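Local coordinates for protein putative immunoglobulin A1 protease (PDB 3N6Z) that is of unproven function but may cleave immunoglobulin A1 as a putative protease, its chain wound into a parallel beta-helix, at residues 131-136 with 169-174; 188-193 with 225-230; 203-208 with 347-352. One frame throughout, in Å; residues are numbered along the deposited sequence.

In the fold
Followed from the N terminus, the chain first closes a loop at contact 1, where 169-174 returns beside 131-136 after one turn of the beta-helix. Contact 2 opens later, at 188-193, and closes one turn on at 225-230. Contact 3 starts at 203-208, inside the loop of contact 2, and ends far along at 347-352, so contacts 2 and 3 cross. Strands 172-174 and 204-206 are neighbours in one sheet, and contacts 1 and 3 touch through Thr173 and Ser206. Contacts 2 and 3 lie on opposite sides of the chain's centre, their centres about 22 Å apart. Contacts 1 and 2 join successive turns; contact 3 ties the C-terminal segment to the solenoid.

Contact 1: residues 131-136 with 169-174; sequences RNVGFV and VNCYTT
Asn132 and Asn170 sit one above the other at a corner of the beta-helix, their side chains alongside, pointing the same way, and their amide planes only 20° apart. ND2 of Asn170 donates to OD1 of Asn132 at 3.0 Å, nearly in its own amide plane. Both residues have positive phi, and chi1 of -47° in each sets CG beside the backbone N, which starts both side chains in the same direction. This is an asparagine ladder; Asn132 ND2 carries on to Asp103, and Asn203 packs against Asn170 on the next turn. Asn132 N also bonds Val169 O. Past the corner, Cys171 SG lies against CG1 of Val133 at 3.7 Å and takes a weak bond from Val133 N. Strands 133-136 and 172-174 then run parallel, joined by Tyr172 N to Val133 O, Phe135 N to Tyr172 O and Thr174 N to Phe135 O. Chi1 of 78° places CG of Tyr172 between its backbone N and carbonyl carbon, and the ring lies with one face over CA of Gly134, 3.8 Å from that CA to the ring centroid, in a CH-pi contact. A CB at Gly134 would run into the ring. Tyr205 stacks on the opposite face, while CG2 of Val136 reaches Tyr172 OH at 3.6 Å and Glu363 N bonds that hydroxyl. Thr174 lies beside Val136, with OG1 3.4 Å from Val136 CA and bonded to Asn137 N. On the other face of the sheet, Phe135 CB meets Thr173 CG2 at 4.1 Å. The backbone bonds set the register of one turn on the next; the amide-to-amide bond at the corner and the ring packing along the strand are consistent with it.

Contact 2: residues 188-193 with 225-230; sequences GVLANS and GRKVGV. With SO4 (sulfate ion), chain C.
Lys227 bends back over Leu190 and Ala191 and buries its ammonium group among carbonyl oxygens. Its CD packs on CG of Leu190 at 3.8 Å, and a bend at chi4 (58°) turns NZ away to its own loop and the next turn. There NZ donates to Val228 O at 2.8 Å from above the carbonyl plane, and also to Gly231 O and Asp262 O. A methionine in its place would probably leave these three oxygens without their shared donor in a buried spot. Backbone bonds Arg226 N to Gly188 O, Leu190 N to Arg226 O and Val228 N to Leu190 O pair the strands. Asn192 bonds across, ND2 to Val230 O at 2.9 Å, and a water links Val230 O with Ser193 O. On the other face, Val189 CG2 lies alongside the extended Arg226, 4.1 Å from its CD. The Arg226 guanidinium, with Val228 CG1 over one face, grips a sulfate ion, probably from the crystallisation liquor, by NH1 to O4 (2.8 Å) and NH2 to O3 (3.0 Å); Asp258 also pairs with NH2. Strand 189-190 runs parallel between 153-154 and 224-227, while Ile263 of strand 263-266 packs against both Leu190 and Lys227.

Contact 3: residues 203-208 with 347-352; sequences NCYSNA and NLWKKG
The closest CA atoms of the two segments, those of Asn203 and Leu348, are 8.4 Å apart, so strand 204-206 and strand 349-350 do not pair, and side chains bridge the gap. Trp349 does most of this, its CG set anti to its carbonyl carbon (chi1 -62°). Its NE1 donates to OD1 of Asn203 at 3.0 Å; the oxygen lies close to the indole plane, while the amide is turned 58° from it. The six-membered ring continues past Asn203, with CH2 3.8 Å from the carbonyl oxygen of Cys204, which sits at the indole edge. The side chains of Tyr205 and Trp349 run antiparallel to one another and touch at their rims, CD1 to CZ3 at 3.6 Å, with the ring planes 44° apart. CD2 of Leu348 lies over one face of the indole, toward its rim, and touches Asn203 CB at 3.6 Å. Phe359, on the strand paired with 349-350, makes edge-to-face contact with both Tyr205 and Trp349, and Ile341 of helix 334-344 also packs on the indole. The C-terminal segment is therefore held to the beta-helix by packing together with two side-chain hydrogen bonds, Trp349 to Asn203 and Tyr205 OH to Ser362 OG; the buried acceptor of the indole N-H would probably limit how the Trp349 ring can turn.

Contact 1: residues 131-136 with 169-174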
ATOM      1  N   ARG A 131      -9.813  -2.290  -4.896  1.00  7.22           N
ATOM      2  CA  ARG A 131     -10.579  -1.158  -4.421  0.50  7.50           C
ATOM      3  C   ARG A 131     -11.486  -1.537  -3.274  1.00  7.60           C
ATOM      4  O   ARG A 131     -11.941  -2.683  -3.164  1.00  8.45           O
ATOM      5  CB  ARG A 131     -11.404  -0.529  -5.552  0.50  8.16           C
ATOM      6  CG  ARG A 131     -12.440  -1.467  -6.186  0.50  7.82           C
ATOM      7  CD  ARG A 131     -13.102  -0.834  -7.452  0.50 11.19           C
ATOM      8  NE  ARG A 131     -13.905  -1.791  -8.215  0.50 12.70           N
ATOM      9  CZ  ARG A 131     -13.390  -2.845  -8.845  0.50 15.42           C
ATOM     10  NH1 ARG A 131     -12.096  -3.113  -8.734  0.50 16.21           N
ATOM     11  NH2 ARG A 131     -14.178  -3.683  -9.514  0.50 16.13           N
ATOM     12  N   ASN A 132     -11.788  -0.540  -2.460  1.00  7.67           N
ATOM     13  CA  ASN A 132     -12.833  -0.646  -1.453  1.00  8.21           C
ATOM     14  C   ASN A 132     -12.631  -1.781  -0.439  1.00  7.09           C
ATOM     15  O   ASN A 132     -13.595  -2.447  -0.060  1.00  7.88           O
ATOM     16  CB  ASN A 132     -14.227  -0.760  -2.096  1.00  9.17           C
ATOM     17  CG  ASN A 132     -14.458   0.254  -3.202  1.00 10.22           C
ATOM     18  OD1 ASN A 132     -14.167   1.431  -3.024  1.00 10.99           O
ATOM     19  ND2 ASN A 132     -14.987  -0.206  -4.345  1.00 13.42           N
ATOM     20  N   VAL A 133     -11.392  -1.969   0.030  1.00  7.51           N
ATOM     21  CA  VAL A 133     -11.119  -2.940   1.095  1.00  7.57           C
ATOM     22  C   VAL A 133     -10.220  -2.325   2.164  1.00  7.64           C
ATOM     23  O   VAL A 133      -9.295  -1.570   1.851  1.00  8.31           O
ATOM     24  CB  VAL A 133     -10.531  -4.269   0.538  1.00  7.39           C
ATOM     25  CG1 VAL A 133      -9.105  -4.086  -0.032  1.00  9.88           C
ATOM     26  CG2 VAL A 133     -10.551  -5.380   1.593  1.00 10.34           C
ATOM     27  N   GLY A 134     -10.459  -2.703   3.417  1.00  7.33           N
ATOM     28  CA  GLY A 134      -9.552  -2.424   4.508  1.00  7.61           C
ATOM     29  C   GLY A 134      -8.929  -3.685   5.038  1.00  7.65           C
ATOM     30  O   GLY A 134      -9.580  -4.729   5.078  1.00 10.00           O
ATOM     31  N   PHE A 135      -7.657  -3.585   5.401  1.00  7.54           N
ATOM     32  CA  PHE A 135      -6.957  -4.649   6.125  1.00  7.61           C
ATOM     33  C   PHE A 135      -6.751  -4.196   7.561  1.00  8.36           C
ATOM     34  O   PHE A 135      -6.064  -3.199   7.807  1.00 10.31           O
ATOM     35  CB  PHE A 135      -5.595  -4.981   5.485  1.00  8.76           C
ATOM     36  CG  PHE A 135      -5.702  -5.698   4.189  1.00  8.61           C
ATOM     37  CD1 PHE A 135      -6.003  -5.018   3.021  1.00 10.01           C
ATOM     38  CD2 PHE A 135      -5.458  -7.074   4.128  1.00  9.59           C
ATOM     39  CE1 PHE A 135      -6.076  -5.692   1.821  1.00 10.18           C
ATOM     40  CE2 PHE A 135      -5.562  -7.741   2.938  1.00  9.42           C
ATOM     41  CZ  PHE A 135      -5.861  -7.074   1.778  1.00  9.48           C
ATOM     42  N   VAL A 136      -7.370  -4.886   8.513  1.00  9.19           N
ATOM     43  CA  VAL A 136      -7.276  -4.546   9.931  1.00  8.28           C
ATOM     44  C   VAL A 136      -6.373  -5.540  10.647  1.00  8.75           C
ATOM     45  O   VAL A 136      -6.564  -6.753  10.542  1.00  8.46           O
ATOM     46  CB  VAL A 136      -8.673  -4.514  10.583  1.00  9.71           C
ATOM     47  CG1 VAL A 136      -8.573  -4.385  12.115  1.00 11.08           C
ATOM     48  CG2 VAL A 136      -9.550  -3.418   9.951  1.00 11.53           C
ATOM     49  N   VAL A 169      -7.211   1.777  -4.741  1.00  7.20           N
ATOM     50  CA  VAL A 169      -8.087   2.931  -4.588  0.60  8.45           C
ATOM     51  C   VAL A 169      -9.100   2.669  -3.441  1.00  7.32           C
ATOM     52  O   VAL A 169      -9.720   1.592  -3.385  1.00  8.22           O
ATOM     53  CB  VAL A 169      -8.800   3.229  -5.936  0.60  8.67           C
ATOM     54  CG1 VAL A 169      -9.690   4.436  -5.825  0.60  8.41           C
ATOM     55  CG2 VAL A 169      -7.759   3.436  -7.055  0.60 12.64           C
ATOM     56  N   ASN A 170      -9.319   3.661  -2.590  1.00  7.83           N
ATOM     57  CA  ASN A 170     -10.319   3.546  -1.518  1.00  8.49           C
ATOM     58  C   ASN A 170     -10.025   2.345  -0.613  1.00  7.61           C
ATOM     59  O   ASN A 170     -10.921   1.552  -0.302  1.00  8.34           O
ATOM     60  CB  ASN A 170     -11.767   3.451  -2.034  1.00  7.79           C
ATOM     61  CG  ASN A 170     -12.111   4.458  -3.089  1.00 10.69           C
ATOM     62  OD1 ASN A 170     -11.599   5.576  -3.145  1.00 10.85           O
ATOM     63  ND2 ASN A 170     -13.019   4.039  -3.974  1.00 13.38           N
ATOM     64  N   CYS A 171      -8.761   2.201  -0.215  1.00  7.61           N
ATOM     65  CA  CYS A 171      -8.346   1.111   0.648  1.00  8.12           C
ATOM     66  C   CYS A 171      -7.597   1.634   1.872  1.00  7.67           C
ATOM     67  O   CYS A 171      -7.092   2.753   1.872  1.00  8.02           O
ATOM     68  CB  CYS A 171      -7.459   0.102  -0.096  1.00  8.41           C
ATOM     69  SG  CYS A 171      -8.272  -0.776  -1.426  1.00  8.30           S
ATOM     70  N   TYR A 172      -7.464   0.793   2.886  1.00  7.49           N
ATOM     71  CA  TYR A 172      -6.664   1.133   4.042  1.00  7.40           C
ATOM     72  C   TYR A 172      -6.051  -0.082   4.661  1.00  6.91           C
ATOM     73  O   TYR A 172      -6.514  -1.216   4.446  1.00  8.57           O
ATOM     74  CB  TYR A 172      -7.471   1.936   5.064  1.00  7.37           C
ATOM     75  CG  TYR A 172      -8.443   1.171   5.952  1.00  8.17           C
ATOM     76  CD1 TYR A 172      -8.041   0.698   7.189  1.00  9.57           C
ATOM     77  CD2 TYR A 172      -9.783   1.045   5.600  1.00  8.84           C
ATOM     78  CE1 TYR A 172      -8.962   0.102   8.071  1.00  9.12           C
ATOM     79  CE2 TYR A 172     -10.709   0.426   6.461  1.00  7.82           C
ATOM     80  CZ  TYR A 172     -10.296  -0.013   7.692  1.00  9.56           C
ATOM     81  OH  TYR A 172     -11.215  -0.572   8.566  1.00 11.09           O
ATOM     82  N   THR A 173      -4.986   0.149   5.425  1.00  6.88           N
ATOM     83  CA  THR A 173      -4.328  -0.888   6.200  1.00  7.38           C
ATOM     84  C   THR A 173      -3.988  -0.435   7.602  1.00  8.04           C
ATOM     85  O   THR A 173      -3.691   0.746   7.858  1.00  8.33           O
ATOM     86  CB  THR A 173      -3.043  -1.423   5.539  1.00  7.79           C
ATOM     87  OG1 THR A 173      -2.051  -0.406   5.567  1.00  8.16           O
ATOM     88  CG2 THR A 173      -3.290  -1.851   4.083  1.00  7.89           C
ATOM     89  N   THR A 174      -4.041  -1.393   8.504  1.00  8.38           N
ATOM     90  CA  THR A 174      -3.543  -1.251   9.888  1.00  8.49           C
ATOM     91  C   THR A 174      -2.786  -2.518  10.234  1.00  9.31           C
ATOM     92  O   THR A 174      -3.001  -3.579   9.629  1.00  8.84           O
ATOM     93  CB  THR A 174      -4.674  -0.971  10.916  1.00  9.00           C
ATOM     94  OG1 THR A 174      -5.247  -2.201  11.400  1.00  9.92           O
ATOM     95  CG2 THR A 174      -5.796  -0.071  10.316  1.00 10.07           C
TER

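Contact 2: residues 188-193 with 225-230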
ATOM      1  N   GLY A 188       4.944  -2.203  -1.188  1.00  6.88           N
ATOM      2  CA  GLY A 188       6.405  -2.078  -1.109  1.00  7.91           C
ATOM      3  C   GLY A 188       6.955  -1.139  -2.177  1.00  7.19           C
ATOM      4  O   GLY A 188       7.683  -0.168  -1.877  1.00  8.16           O
ATOM      5  N   VAL A 189       6.577  -1.418  -3.428  1.00  7.81           N
ATOM      6  CA  VAL A 189       7.073  -0.718  -4.602  1.00  7.95           C
ATOM      7  C   VAL A 189       5.897  -0.354  -5.513  1.00  7.73           C
ATOM      8  O   VAL A 189       5.113  -1.225  -5.874  1.00  9.33           O
ATOM      9  CB  VAL A 189       8.109  -1.582  -5.392  1.00  7.96           C
ATOM     10  CG1 VAL A 189       8.733  -0.730  -6.514  1.00 10.61           C
ATOM     11  CG2 VAL A 189       9.181  -2.174  -4.459  1.00  9.95           C
ATOM     12  N   LEU A 190       5.799   0.927  -5.867  1.00  7.85           N
ATOM     13  CA  LEU A 190       4.855   1.418  -6.859  1.00  7.14           C
ATOM     14  C   LEU A 190       5.623   1.500  -8.181  1.00  7.89           C
ATOM     15  O   LEU A 190       6.704   2.116  -8.249  1.00  8.60           O
ATOM     16  CB  LEU A 190       4.347   2.818  -6.460  1.00  7.67           C
ATOM     17  CG  LEU A 190       3.456   3.578  -7.438  1.00  7.51           C
ATOM     18  CD1 LEU A 190       2.172   2.775  -7.804  1.00  9.31           C
ATOM     19  CD2 LEU A 190       3.083   4.966  -6.842  1.00  8.32           C
ATOM     20  N   ALA A 191       5.063   0.893  -9.218  1.00  7.85           N
ATOM     21  CA  ALA A 191       5.609   0.958 -10.567  1.00  8.40           C
ATOM     22  C   ALA A 191       4.997   2.132 -11.338  1.00  8.30           C
ATOM     23  O   ALA A 191       4.695   3.180 -10.737  1.00  9.85           O
ATOM     24  CB  ALA A 191       5.469  -0.411 -11.286  1.00  9.42           C
ATOM     25  N   ASN A 192       4.871   2.026 -12.663  1.00  8.40           N
ATOM     26  CA  ASN A 192       4.686   3.201 -13.500  1.00  9.37           C
ATOM     27  C   ASN A 192       3.534   3.081 -14.480  1.00  9.08           C
ATOM     28  O   ASN A 192       2.633   2.219 -14.324  1.00 10.35           O
ATOM     29  CB  ASN A 192       6.031   3.631 -14.118  1.00  9.31           C
ATOM     30  CG  ASN A 192       6.516   2.710 -15.226  1.00  9.70           C
ATOM     31  OD1 ASN A 192       6.422   1.462 -15.108  1.00 11.19           O
ATOM     32  ND2 ASN A 192       7.036   3.303 -16.296  1.00 11.50           N
ATOM     33  N   SER A 193       3.533   3.939 -15.492  1.00 10.75           N
ATOM     34  CA  SER A 193       2.391   4.116 -16.379  1.00 11.00           C
ATOM     35  C   SER A 193       2.875   3.986 -17.801  1.00 11.61           C
ATOM     36  O   SER A 193       3.911   4.541 -18.140  1.00 13.63           O
ATOM     37  CB  SER A 193       1.772   5.497 -16.142  1.00 10.65           C
ATOM     38  OG  SER A 193       1.384   5.602 -14.772  1.00 11.54           O
ATOM     39  N   GLY A 225       7.043   2.125  -0.117  1.00  7.62           N
ATOM     40  CA  GLY A 225       8.478   2.200   0.122  1.00  8.24           C
ATOM     41  C   GLY A 225       9.279   2.861  -0.967  1.00  7.89           C
ATOM     42  O   GLY A 225      10.112   3.749  -0.691  1.00  8.46           O
ATOM     43  N   ARG A 226       9.015   2.463  -2.205  1.00  8.21           N
ATOM     44  CA  ARG A 226       9.857   2.776  -3.337  1.00  8.78           C
ATOM     45  C   ARG A 226       8.984   3.039  -4.564  1.00  8.22           C
ATOM     46  O   ARG A 226       7.947   2.408  -4.729  1.00  9.79           O
ATOM     47  CB  ARG A 226      10.801   1.581  -3.557  1.00  9.61           C
ATOM     48  CG  ARG A 226      11.761   1.668  -4.725  1.00 10.24           C
ATOM     49  CD  ARG A 226      12.464   0.328  -4.877  1.00 11.49           C
ATOM     50  NE  ARG A 226      13.406   0.369  -5.995  1.00 13.08           N
ATOM     51  CZ  ARG A 226      13.893  -0.710  -6.596  1.00 16.63           C
ATOM     52  NH1 ARG A 226      13.613  -1.926  -6.135  1.00 18.49           N
ATOM     53  NH2 ARG A 226      14.692  -0.558  -7.658  1.00 19.03           N
ATOM     54  N   LYS A 227       9.450   3.920  -5.431  1.00  8.60           N
ATOM     55  CA  LYS A 227       8.848   4.209  -6.731  1.00  7.54           C
ATOM     56  C   LYS A 227       9.838   3.913  -7.848  1.00  8.60           C
ATOM     57  O   LYS A 227      10.962   4.446  -7.837  1.00  8.40           O
ATOM     58  CB  LYS A 227       8.449   5.688  -6.783  1.00  8.81           C
ATOM     59  CG  LYS A 227       7.899   6.138  -8.125  1.00  8.27           C
ATOM     60  CD  LYS A 227       6.568   5.478  -8.499  1.00  8.35           C
ATOM     61  CE  LYS A 227       5.973   6.001  -9.808  1.00  9.36           C
ATOM     62  NZ  LYS A 227       6.864   5.849 -10.991  1.00  9.59           N
ATOM     63  N   VAL A 228       9.390   3.120  -8.815  1.00  9.22           N
ATOM     64  CA  VAL A 228      10.159   2.784 -10.002  1.00  9.29           C
ATOM     65  C   VAL A 228       9.456   3.240 -11.272  1.00  9.98           C
ATOM     66  O   VAL A 228       8.225   3.404 -11.289  1.00  9.65           O
ATOM     67  CB  VAL A 228      10.509   1.277 -10.072  1.00  9.00           C
ATOM     68  CG1 VAL A 228      11.297   0.870  -8.798  1.00  9.58           C
ATOM     69  CG2 VAL A 228       9.289   0.402 -10.295  1.00  9.85           C
ATOM     70  N   GLY A 229      10.246   3.434 -12.325  1.00  9.55           N
ATOM     71  CA  GLY A 229       9.752   3.901 -13.600  1.00 10.35           C
ATOM     72  C   GLY A 229       9.316   5.367 -13.648  1.00  9.65           C
ATOM     73  O   GLY A 229       9.194   6.061 -12.627  1.00 10.65           O
ATOM     74  N   VAL A 230       9.061   5.829 -14.876  1.00 11.10           N
ATOM     75  CA  VAL A 230       8.546   7.150 -15.154  1.00 11.49           C
ATOM     76  C   VAL A 230       7.031   7.058 -15.325  1.00 11.28           C
ATOM     77  O   VAL A 230       6.538   6.200 -16.073  1.00 11.26           O
ATOM     78  CB  VAL A 230       9.243   7.781 -16.415  1.00 11.25           C
ATOM     79  CG1 VAL A 230       8.566   9.058 -16.844  1.00 13.46           C
ATOM     80  CG2 VAL A 230      10.714   8.061 -16.105  1.00 14.00           C
TER
HETATM   81  S   SO4 C   2      15.546  -3.893  -8.879  0.50 40.46           S
HETATM   82  O1  SO4 C   2      15.136  -5.131  -9.542  0.50 41.48           O
HETATM   83  O2  SO4 C   2      17.000  -3.794  -8.800  0.50 42.34           O
HETATM   84  O3  SO4 C   2      15.040  -2.758  -9.642  0.50 42.25           O
HETATM   85  O4  SO4 C   2      15.005  -3.923  -7.531  0.50 37.09           O
HETATM   86  O   HOH W   1       5.272   7.110 -18.467  1.00 28.34           O

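Contact 3: residues 203-208 with 347-352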
ATOM      1  N   ASN A 203      -6.824   7.814  -2.552  1.00  7.80           N
ATOM      2  CA  ASN A 203      -7.844   7.739  -1.523  1.00  7.81           C
ATOM      3  C   ASN A 203      -7.617   6.529  -0.593  1.00  8.04           C
ATOM      4  O   ASN A 203      -8.508   5.704  -0.380  1.00  9.13           O
ATOM      5  CB  ASN A 203      -9.265   7.747  -2.126  1.00  8.78           C
ATOM      6  CG  ASN A 203      -9.770   9.162  -2.403  1.00 12.50           C
ATOM      7  OD1 ASN A 203      -9.627  10.078  -1.561  1.00 13.07           O
ATOM      8  ND2 ASN A 203     -10.326   9.352  -3.587  1.00 16.28           N
ATOM      9  N   CYS A 204      -6.414   6.480  -0.049  1.00  7.89           N
ATOM     10  CA  CYS A 204      -6.011   5.437   0.890  1.00  8.10           C
ATOM     11  C   CYS A 204      -5.382   6.005   2.132  1.00  7.48           C
ATOM     12  O   CYS A 204      -4.829   7.089   2.136  1.00  8.26           O
ATOM     13  CB  CYS A 204      -4.991   4.457   0.270  1.00  8.49           C
ATOM     14  SG  CYS A 204      -5.638   3.498  -1.131  1.00  8.55           S
ATOM     15  N   TYR A 205      -5.470   5.274   3.224  1.00  8.01           N
ATOM     16  CA  TYR A 205      -4.697   5.595   4.417  1.00  8.24           C
ATOM     17  C   TYR A 205      -4.104   4.331   5.044  1.00  7.99           C
ATOM     18  O   TYR A 205      -4.519   3.199   4.759  1.00  7.91           O
ATOM     19  CB  TYR A 205      -5.535   6.377   5.454  1.00  9.84           C
ATOM     20  CG  TYR A 205      -6.609   5.599   6.175  1.00  8.95           C
ATOM     21  CD1 TYR A 205      -7.881   5.511   5.652  1.00  8.72           C
ATOM     22  CD2 TYR A 205      -6.363   4.977   7.396  1.00  9.56           C
ATOM     23  CE1 TYR A 205      -8.895   4.811   6.316  1.00  9.42           C
ATOM     24  CE2 TYR A 205      -7.370   4.305   8.094  1.00  9.58           C
ATOM     25  CZ  TYR A 205      -8.642   4.211   7.545  1.00  8.75           C
ATOM     26  OH  TYR A 205      -9.662   3.519   8.199  1.00 11.53           O
ATOM     27  N   SER A 206      -3.127   4.544   5.912  1.00  8.09           N
ATOM     28  CA  SER A 206      -2.587   3.477   6.719  1.00  8.05           C
ATOM     29  C   SER A 206      -2.225   3.955   8.103  1.00  7.97           C
ATOM     30  O   SER A 206      -1.755   5.088   8.269  1.00  9.23           O
ATOM     31  CB  SER A 206      -1.350   2.885   6.061  1.00  9.61           C
ATOM     32  OG  SER A 206      -0.824   1.770   6.755  1.00  9.64           O
ATOM     33  N   ASN A 207      -2.451   3.073   9.083  0.50  8.99           N
ATOM     34  CA  ASN A 207      -1.951   3.190  10.437  0.50 10.25           C
ATOM     35  C   ASN A 207      -0.978   2.040  10.796  0.50 11.66           C
ATOM     36  O   ASN A 207      -0.667   1.782  11.984  1.00 15.90           O
ATOM     37  CB  ASN A 207      -3.137   3.230  11.406  0.50 11.14           C
ATOM     38  CG  ASN A 207      -2.696   3.431  12.823  0.50 11.30           C
ATOM     39  OD1 ASN A 207      -1.635   4.011  13.062  0.50 11.96           O
ATOM     40  ND2 ASN A 207      -3.485   2.944  13.768  0.50 14.11           N
ATOM     41  N   ALA A 208      -0.459   1.334   9.802  1.00 12.39           N
ATOM     42  CA  ALA A 208       0.484   0.254  10.082  1.00 13.10           C
ATOM     43  C   ALA A 208       1.836   0.787  10.511  1.00 12.87           C
ATOM     44  O   ALA A 208       2.260   1.800   9.990  1.00 12.96           O
ATOM     45  CB  ALA A 208       0.632  -0.600   8.828  1.00 13.16           C
ATOM     46  N   ASN A 347     -17.707  12.162   0.580  1.00 18.33           N
ATOM     47  CA  ASN A 347     -18.517  10.935   0.485  1.00 19.90           C
ATOM     48  C   ASN A 347     -17.814   9.674   0.995  1.00 17.19           C
ATOM     49  O   ASN A 347     -18.475   8.671   1.247  1.00 18.69           O
ATOM     50  CB  ASN A 347     -18.978  10.733  -0.962  1.00 21.89           C
ATOM     51  CG  ASN A 347     -19.872  11.869  -1.460  1.00 29.86           C
ATOM     52  OD1 ASN A 347     -20.692  12.407  -0.713  1.00 31.99           O
ATOM     53  ND2 ASN A 347     -19.706  12.235  -2.729  1.00 37.43           N
ATOM     54  N   LEU A 348     -16.479   9.726   1.124  1.00 14.34           N
ATOM     55  CA  LEU A 348     -15.643   8.601   1.542  1.00 13.54           C
ATOM     56  C   LEU A 348     -15.111   8.794   2.950  1.00 11.84           C
ATOM     57  O   LEU A 348     -15.219   7.908   3.786  1.00 13.11           O
ATOM     58  CB  LEU A 348     -14.461   8.418   0.570  1.00 12.83           C
ATOM     59  CG  LEU A 348     -13.412   7.382   0.950  1.00 11.42           C
ATOM     60  CD1 LEU A 348     -14.036   5.981   1.004  1.00 12.75           C
ATOM     61  CD2 LEU A 348     -12.218   7.458  -0.030  1.00 12.54           C
ATOM     62  N   TRP A 349     -14.499   9.960   3.172  1.00 12.82           N
ATOM     63  CA  TRP A 349     -13.782  10.237   4.399  1.00 12.64           C
ATOM     64  C   TRP A 349     -14.710  10.805   5.479  1.00 14.02           C
ATOM     65  O   TRP A 349     -15.715  11.471   5.185  1.00 15.49           O
ATOM     66  CB  TRP A 349     -12.662  11.206   4.140  1.00 11.66           C
ATOM     67  CG  TRP A 349     -11.598  10.761   3.188  1.00 11.49           C
ATOM     68  CD1 TRP A 349     -11.529  11.049   1.860  1.00 10.56           C
ATOM     69  CD2 TRP A 349     -10.395  10.042   3.506  1.00  9.39           C
ATOM     70  NE1 TRP A 349     -10.356  10.555   1.325  1.00 10.46           N
ATOM     71  CE2 TRP A 349      -9.643   9.938   2.318  1.00 10.14           C
ATOM     72  CE3 TRP A 349      -9.872   9.504   4.693  1.00  9.57           C
ATOM     73  CZ2 TRP A 349      -8.403   9.312   2.269  1.00  8.29           C
ATOM     74  CZ3 TRP A 349      -8.657   8.872   4.650  1.00  9.31           C
ATOM     75  CH2 TRP A 349      -7.932   8.783   3.447  1.00  9.00           C
ATOM     76  N   LYS A 350     -14.362  10.547   6.734  1.00 12.77           N
ATOM     77  CA  LYS A 350     -15.011  11.203   7.885  1.00 14.54           C
ATOM     78  C   LYS A 350     -14.002  11.432   8.982  1.00 14.82           C
ATOM     79  O   LYS A 350     -12.959  10.770   9.023  1.00 15.22           O
ATOM     80  CB  LYS A 350     -16.197  10.388   8.415  1.00 16.31           C
ATOM     81  CG  LYS A 350     -15.823   9.040   9.059  1.00 18.24           C
ATOM     82  CD  LYS A 350     -17.011   8.396   9.768  1.00 20.53           C
ATOM     83  CE  LYS A 350     -16.639   7.038  10.361  1.00 25.47           C
ATOM     84  NZ  LYS A 350     -17.810   6.370  11.034  1.00 30.56           N
ATOM     85  N   LYS A 351     -14.309  12.374   9.881  1.00 16.58           N
ATOM     86  CA  LYS A 351     -13.452  12.599  11.023  1.00 19.52           C
ATOM     87  C   LYS A 351     -13.649  11.429  11.983  1.00 20.56           C
ATOM     88  O   LYS A 351     -14.764  10.927  12.152  1.00 24.57           O
ATOM     89  CB  LYS A 351     -13.729  13.977  11.673  1.00 23.69           C
ATOM     90  CG  LYS A 351     -13.251  15.090  10.777  1.00 29.17           C
ATOM     91  CD  LYS A 351     -13.360  16.476  11.377  1.00 34.03           C
ATOM     92  CE  LYS A 351     -13.220  17.499  10.263  1.00 36.29           C
ATOM     93  NZ  LYS A 351     -13.285  18.873  10.789  1.00 39.87           N
ATOM     94  N   GLY A 352     -12.561  10.963  12.569  1.00 23.62           N
ATOM     95  CA  GLY A 352     -12.602   9.900  13.545  1.00 26.38           C
ATOM     96  C   GLY A 352     -12.692  10.545  14.919  1.00 29.27           C
ATOM     97  O   GLY A 352     -12.300  11.710  15.118  1.00 29.65           O
TER